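Local coordinates for protein RRNA methyltransferase (Streptomyces viridochromogenes, PDB 1O9G) that methylates N1 of guanine-2535 in 23S ribosomal RNA, using S-adenosyl-L-methionine, and so confers resistance to the orthosomycin antibiotic avilamycin, at residues L97-P102 with T106-E111; G19-S24 with R132-R137. The protein carries 3 engineered substitutions. All coordinates share one frame; numbering follows the deposited sequence.

Contact 1 of 2, residues L97-P102 with T106-E111; sequences LALLSP and TARELE
The carbonyl oxygen of Pro102 accepts the backbone N-H of Thr106, with Pro102 O and Thr106 N 2.9 Å apart. This is the i to i+4 bond of the first turn of helix 102-119. Thr106 OG1 also lies near this oxygen, 3.2 Å from Pro102 O. Ser101 is the N-cap residue of this helix: its OG takes the N-H of Gly104. A type I turn from Ala98 to Ser101 leads into it. Beside this bond Leu99, in the turn before the helix, meets Arg108, two residues after Thr106. The CD2 methyl of Leu99 rests 3.7 Å from Arg108 CB and also touches CG, so only the aliphatic root of the arginine is used. With chi1 at -177° the arginine chain runs out beside its carbonyl carbon, and a bend at chi2 (57°) turns it on past the methyl of Leu99. The guanidinium goes on to a salt bridge, Arg108 NH1 to Glu111 OE1 at 2.8 Å. The carboxylate oxygen lies in the guanidinium plane, but the donor stands well above the carboxylate plane. The contact forms the corner between helices 87-98 and 102-119. Helix 122-140 packs on Pro102 and Thr106, while Leu97 and Leu100 face helix 64-72 and strand 147-151.

Contact 2 of 2, residues G19-S24 with R132-R137; sequences GVVLHS and RRLRER
Leu134 carries most of this contact, and it meets Val21 tip to tip. A single methyl does the work on the helix side. Leu134 CD1 is 4.0 Å from Val21 CB and also 4.0 Å from Val21 CG2. Val21 CG1 lies only slightly farther from it. The methyl therefore sits against the whole fork of the valine rather than against one branch. Both side chains leave their backbones toward the opposite segment. Leu134 CG is anti to its own carbonyl carbon (chi1 -70°), and CD1 continues the chain outward to the loop. The backbones stay well apart, with Val21 CA and Leu134 CA 8.9 Å from each other.

Leu22 adds a looser touch. Its CD1 comes to 4.3 Å from Leu134 CD1, the same methyl that faces Val21. Leu22 also packs on helix 64-72, through Tyr64, Thr67, Val68 and Leu71. Leu16 packs on both Leu22 and Leu134. Leu105 of helix 102-119 and Ala130 and Ala131 of helix 122-140 also pack on Val21.

The loop itself is tightly turned. Gly19 N donates to Leu22 O at 2.9 Å, which closes the bend that presents Val21 and Leu22. The contact seats the loop ahead of helix 33-45 on the face of helix 122-140, plain packing between distant parts of the chain.

All three touching residues are buried and aliphatic. The attraction between them is thus dispersion and the exclusion of water. Aliphatic contacts of this kind set no fixed direction, so the chemistry gives close fit without the directional hold of a polar bond.

Overall arrangement
Contact 1 lies inside the chain loop closed by contact 2, and their centres are about 8 Å apart. Contact 1 is local, a partly buried corner between successive helices that combines a backbone bond with one apolar touch. Contact 2 is buried and wholly apolar, and it joins the N-terminal loop to helix 122-140 across more than a hundred residues. Polar groups link the two. Arg108 NE probably donates to Val21 O at 2.8 Å, and Glu109 OE1 pairs with Arg135 NH2 at 3.2 Å. Helix 102-119 thus reaches both sides of contact 2. The sheet has the 3-2-1-4-5-7-6 order of Rossmann-like methyltransferases, and contact 1 reaches its edge strand 147-151 through Leu97 and Leu100.

Contact 1 of 2, residues L97-P102 with T106-E111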
loop_
_atom_site.group_PDB
_atom_site.type_symbol
_atom_site.label_atom_id
_atom_site.label_comp_id
_atom_site.label_asym_id
_atom_site.label_seq_id
_atom_site.Cartn_x
_atom_site.Cartn_y
_atom_site.Cartn_z
ATOM N N LEU A 97 -0.846 10.463 2.845
ATOM C CA LEU A 97 -1.520 10.688 1.567
ATOM C C LEU A 97 -1.451 12.138 1.089
ATOM O O LEU A 97 -1.533 12.409 -0.097
ATOM C CB LEU A 97 -2.972 10.237 1.567
ATOM C CG LEU A 97 -3.172 8.753 1.599
ATOM C CD1 LEU A 97 -4.674 8.526 1.440
ATOM C CD2 LEU A 97 -2.449 7.967 0.574
ATOM N N ALA A 98 -1.329 13.072 2.026
ATOM C CA ALA A 98 -1.134 14.471 1.674
ATOM C C ALA A 98 0.126 14.644 0.799
ATOM O O ALA A 98 0.211 15.594 0.029
ATOM C CB ALA A 98 -1.069 15.334 2.910
ATOM N N LEU A 99 1.103 13.754 0.940
ATOM C CA LEU A 99 2.327 13.787 0.158
ATOM C C LEU A 99 2.169 13.363 -1.297
ATOM O O LEU A 99 3.127 13.428 -2.059
ATOM C CB LEU A 99 3.400 12.914 0.831
ATOM C CG LEU A 99 3.717 13.307 2.280
ATOM C CD1 LEU A 99 4.609 12.251 2.866
ATOM C CD2 LEU A 99 4.352 14.676 2.360
ATOM N N LEU A 100 0.974 12.954 -1.690
ATOM C CA LEU A 100 0.711 12.561 -3.074
ATOM C C LEU A 100 0.380 13.749 -3.959
ATOM O O LEU A 100 0.036 13.549 -5.117
ATOM C CB LEU A 100 -0.384 11.509 -3.138
ATOM C CG LEU A 100 0.001 10.203 -2.474
ATOM C CD1 LEU A 100 -1.154 9.274 -2.505
ATOM C CD2 LEU A 100 1.229 9.555 -3.136
ATOM N N SER A 101 0.467 14.958 -3.435
ATOM C CA SER A 101 0.385 16.140 -4.293
ATOM C C SER A 101 1.639 16.983 -4.174
ATOM O O SER A 101 2.303 16.979 -3.139
ATOM C CB SER A 101 -0.833 16.986 -3.987
ATOM O OG SER A 101 -0.602 17.772 -2.844
ATOM N N PRO A 102 1.996 17.710 -5.222
ATOM C CA PRO A 102 3.107 18.664 -5.070
ATOM C C PRO A 102 2.936 19.623 -3.892
ATOM O O PRO A 102 3.939 19.842 -3.184
ATOM C CB PRO A 102 3.139 19.380 -6.411
ATOM C CG PRO A 102 2.594 18.357 -7.378
ATOM C CD PRO A 102 1.496 17.668 -6.605
ATOM N N THR A 106 5.572 20.158 -0.866
ATOM C CA THR A 106 6.098 21.495 -0.593
ATOM C C THR A 106 5.924 21.822 0.884
ATOM O O THR A 106 6.843 22.359 1.483
ATOM C CB THR A 106 5.405 22.514 -1.484
ATOM O OG1 THR A 106 5.869 22.340 -2.819
ATOM C CG2 THR A 106 5.783 23.922 -1.120
ATOM N N ALA A 107 4.774 21.491 1.469
ATOM C CA ALA A 107 4.507 21.740 2.881
ATOM C C ALA A 107 5.461 20.935 3.769
ATOM O O ALA A 107 6.003 21.454 4.730
ATOM C CB ALA A 107 3.072 21.437 3.233
ATOM N N ARG A 108 5.702 19.679 3.435
ATOM C CA ARG A 108 6.624 18.853 4.188
ATOM C C ARG A 108 8.051 19.352 4.085
ATOM O O ARG A 108 8.788 19.346 5.088
ATOM C CB ARG A 108 6.478 17.388 3.742
ATOM C CG ARG A 108 7.326 16.376 4.487
ATOM C CD ARG A 108 7.141 16.336 5.960
ATOM N NE ARG A 108 7.583 15.059 6.508
ATOM C CZ ARG A 108 7.736 14.788 7.790
ATOM N NH1 ARG A 108 7.530 15.702 8.716
ATOM N NH2 ARG A 108 8.106 13.575 8.138
ATOM N N GLU A 109 8.450 19.747 2.892
ATOM C CA GLU A 109 9.793 20.297 2.672
ATOM C C GLU A 109 9.970 21.539 3.547
ATOM O O GLU A 109 11.021 21.712 4.170
ATOM C CB GLU A 109 10.033 20.679 1.202
ATOM C CG GLU A 109 11.421 21.216 0.918
ATOM C CD GLU A 109 11.631 21.660 -0.519
ATOM O OE1 GLU A 109 10.763 21.377 -1.361
ATOM O OE2 GLU A 109 12.670 22.302 -0.776
ATOM N N LEU A 110 8.960 22.394 3.592
ATOM C CA LEU A 110 9.031 23.637 4.356
ATOM C C LEU A 110 9.152 23.302 5.830
ATOM O O LEU A 110 9.930 23.932 6.539
ATOM C CB LEU A 110 7.830 24.538 4.097
ATOM C CG LEU A 110 7.715 25.849 4.847
ATOM C CD1 LEU A 110 8.941 26.725 4.621
ATOM C CD2 LEU A 110 6.443 26.536 4.376
ATOM N N GLU A 111 8.377 22.342 6.313
ATOM C CA GLU A 111 8.448 21.916 7.705
ATOM C C GLU A 111 9.866 21.487 8.076
ATOM O O GLU A 111 10.389 21.868 9.121
ATOM C CB GLU A 111 7.476 20.768 8.001
ATOM C CG GLU A 111 7.570 20.225 9.416
ATOM C CD GLU A 111 6.562 19.123 9.734
ATOM O OE1 GLU A 111 6.338 18.224 8.889
ATOM O OE2 GLU A 111 5.987 19.157 10.836
#

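Contact 2 of 2, residues G19-S24 with R132-R137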
loop_
_atom_site.group_PDB
_atom_site.type_symbol
_atom_site.label_atom_id
_atom_site.label_comp_id
_atom_site.label_asym_id
_atom_site.label_seq_id
_atom_site.Cartn_x
_atom_site.Cartn_y
_atom_site.Cartn_z
ATOM N N GLY A 19 10.194 8.089 7.942
ATOM C CA GLY A 19 10.707 9.069 8.877
ATOM C C GLY A 19 11.595 10.160 8.289
ATOM O O GLY A 19 12.149 10.990 9.022
ATOM N N VAL A 20 11.762 10.155 6.976
ATOM C CA VAL A 20 12.526 11.187 6.288
ATOM C C VAL A 20 11.514 12.178 5.724
ATOM O O VAL A 20 11.278 13.226 6.323
ATOM C CB VAL A 20 13.468 10.572 5.213
ATOM C CG1 VAL A 20 14.209 11.654 4.400
ATOM C CG2 VAL A 20 14.431 9.617 5.871
ATOM N N VAL A 21 10.820 11.815 4.647
ATOM C CA VAL A 21 9.709 12.609 4.128
ATOM C C VAL A 21 8.371 11.975 4.584
ATOM O O VAL A 21 7.514 12.613 5.230
ATOM C CB VAL A 21 9.769 12.748 2.602
ATOM C CG1 VAL A 21 8.604 13.647 2.075
ATOM C CG2 VAL A 21 11.144 13.306 2.178
ATOM N N LEU A 22 8.191 10.718 4.213
ATOM C CA LEU A 22 7.066 9.923 4.664
ATOM C C LEU A 22 7.128 9.749 6.168
ATOM O O LEU A 22 8.199 9.766 6.787
ATOM C CB LEU A 22 6.998 8.599 3.902
ATOM C CG LEU A 22 6.459 8.699 2.481
ATOM C CD1 LEU A 22 7.284 9.549 1.530
ATOM C CD2 LEU A 22 6.230 7.299 1.838
ATOM N N HIS A 23 5.956 9.583 6.745
ATOM C CA HIS A 23 5.759 9.658 8.186
ATOM C C HIS A 23 5.781 8.299 8.839
ATOM O O HIS A 23 5.169 7.357 8.330
ATOM C CB HIS A 23 4.430 10.328 8.483
ATOM C CG HIS A 23 4.397 11.763 8.087
ATOM N ND1 HIS A 23 3.810 12.223 6.931
ATOM C CD2 HIS A 23 4.918 12.845 8.699
ATOM C CE1 HIS A 23 3.948 13.539 6.871
ATOM N NE2 HIS A 23 4.603 13.937 7.933
ATOM N N SER A 24 6.523 8.243 9.960
ATOM C CA SER A 24 6.678 7.053 10.799
ATOM C C SER A 24 5.727 7.107 11.988
ATOM O O SER A 24 5.298 8.173 12.404
ATOM C CB SER A 24 8.141 6.936 11.295
ATOM O OG SER A 24 8.555 8.110 11.970
ATOM N N ARG A 132 11.998 17.661 -1.918
ATOM C CA ARG A 132 12.128 18.390 -3.169
ATOM C C ARG A 132 12.254 17.407 -4.335
ATOM O O ARG A 132 11.560 17.565 -5.332
ATOM C CB ARG A 132 13.340 19.324 -3.145
ATOM C CG ARG A 132 13.669 19.930 -4.496
ATOM C CD ARG A 132 14.962 20.748 -4.505
ATOM N NE ARG A 132 16.148 19.962 -4.120
ATOM C CZ ARG A 132 16.743 19.050 -4.902
ATOM N NH1 ARG A 132 16.263 18.762 -6.113
ATOM N NH2 ARG A 132 17.822 18.402 -4.471
ATOM N N ARG A 133 13.116 16.404 -4.217
ATOM C CA ARG A 133 13.301 15.431 -5.290
ATOM C C ARG A 133 12.017 14.637 -5.567
ATOM O O ARG A 133 11.643 14.416 -6.744
ATOM C CB ARG A 133 14.452 14.480 -5.019
ATOM C CG ARG A 133 15.840 15.108 -5.097
ATOM C CD ARG A 133 16.924 14.077 -5.049
ATOM N NE ARG A 133 17.011 13.472 -3.724
ATOM C CZ ARG A 133 17.789 13.896 -2.735
ATOM N NH1 ARG A 133 18.638 14.902 -2.895
ATOM N NH2 ARG A 133 17.751 13.285 -1.564
ATOM N N LEU A 134 11.327 14.247 -4.514
ATOM C CA LEU A 134 10.073 13.506 -4.671
ATOM C C LEU A 134 9.046 14.376 -5.385
ATOM O O LEU A 134 8.282 13.861 -6.199
ATOM C CB LEU A 134 9.529 12.992 -3.314
ATOM C CG LEU A 134 10.326 11.871 -2.662
ATOM C CD1 LEU A 134 9.784 11.643 -1.242
ATOM C CD2 LEU A 134 10.255 10.607 -3.496
ATOM N N ARG A 135 8.963 15.650 -5.030
ATOM C CA ARG A 135 8.058 16.589 -5.701
ATOM C C ARG A 135 8.389 16.734 -7.180
ATOM O O ARG A 135 7.488 16.736 -8.010
ATOM C CB ARG A 135 8.035 17.957 -5.040
ATOM C CG ARG A 135 7.111 18.961 -5.704
ATOM C CD ARG A 135 6.993 20.314 -5.025
ATOM N NE ARG A 135 8.251 20.784 -4.469
ATOM C CZ ARG A 135 9.266 21.262 -5.159
ATOM N NH1 ARG A 135 9.190 21.408 -6.477
ATOM N NH2 ARG A 135 10.365 21.637 -4.507
ATOM N N GLU A 136 9.663 16.857 -7.510
ATOM C CA GLU A 136 10.078 16.987 -8.896
ATOM C C GLU A 136 9.700 15.741 -9.710
ATOM O O GLU A 136 9.206 15.872 -10.831
ATOM C CB GLU A 136 11.574 17.314 -9.007
ATOM C CG GLU A 136 11.920 18.669 -8.396
ATOM C CD GLU A 136 13.409 18.923 -8.248
ATOM O OE1 GLU A 136 14.211 17.959 -8.324
ATOM O OE2 GLU A 136 13.766 20.107 -8.050
ATOM N N ARG A 137 9.905 14.552 -9.160
ATOM C CA ARG A 137 9.491 13.317 -9.814
ATOM C C ARG A 137 7.961 13.233 -9.946
ATOM O O ARG A 137 7.468 12.914 -11.028
ATOM C CB ARG A 137 10.068 12.067 -9.110
ATOM C CG ARG A 137 11.549 11.882 -9.349
ATOM C CD ARG A 137 12.151 10.540 -8.924
ATOM N NE ARG A 137 12.241 10.336 -7.472
ATOM C CZ ARG A 137 13.248 10.745 -6.692
ATOM N NH1 ARG A 137 14.278 11.429 -7.193
ATOM N NH2 ARG A 137 13.239 10.465 -5.391
#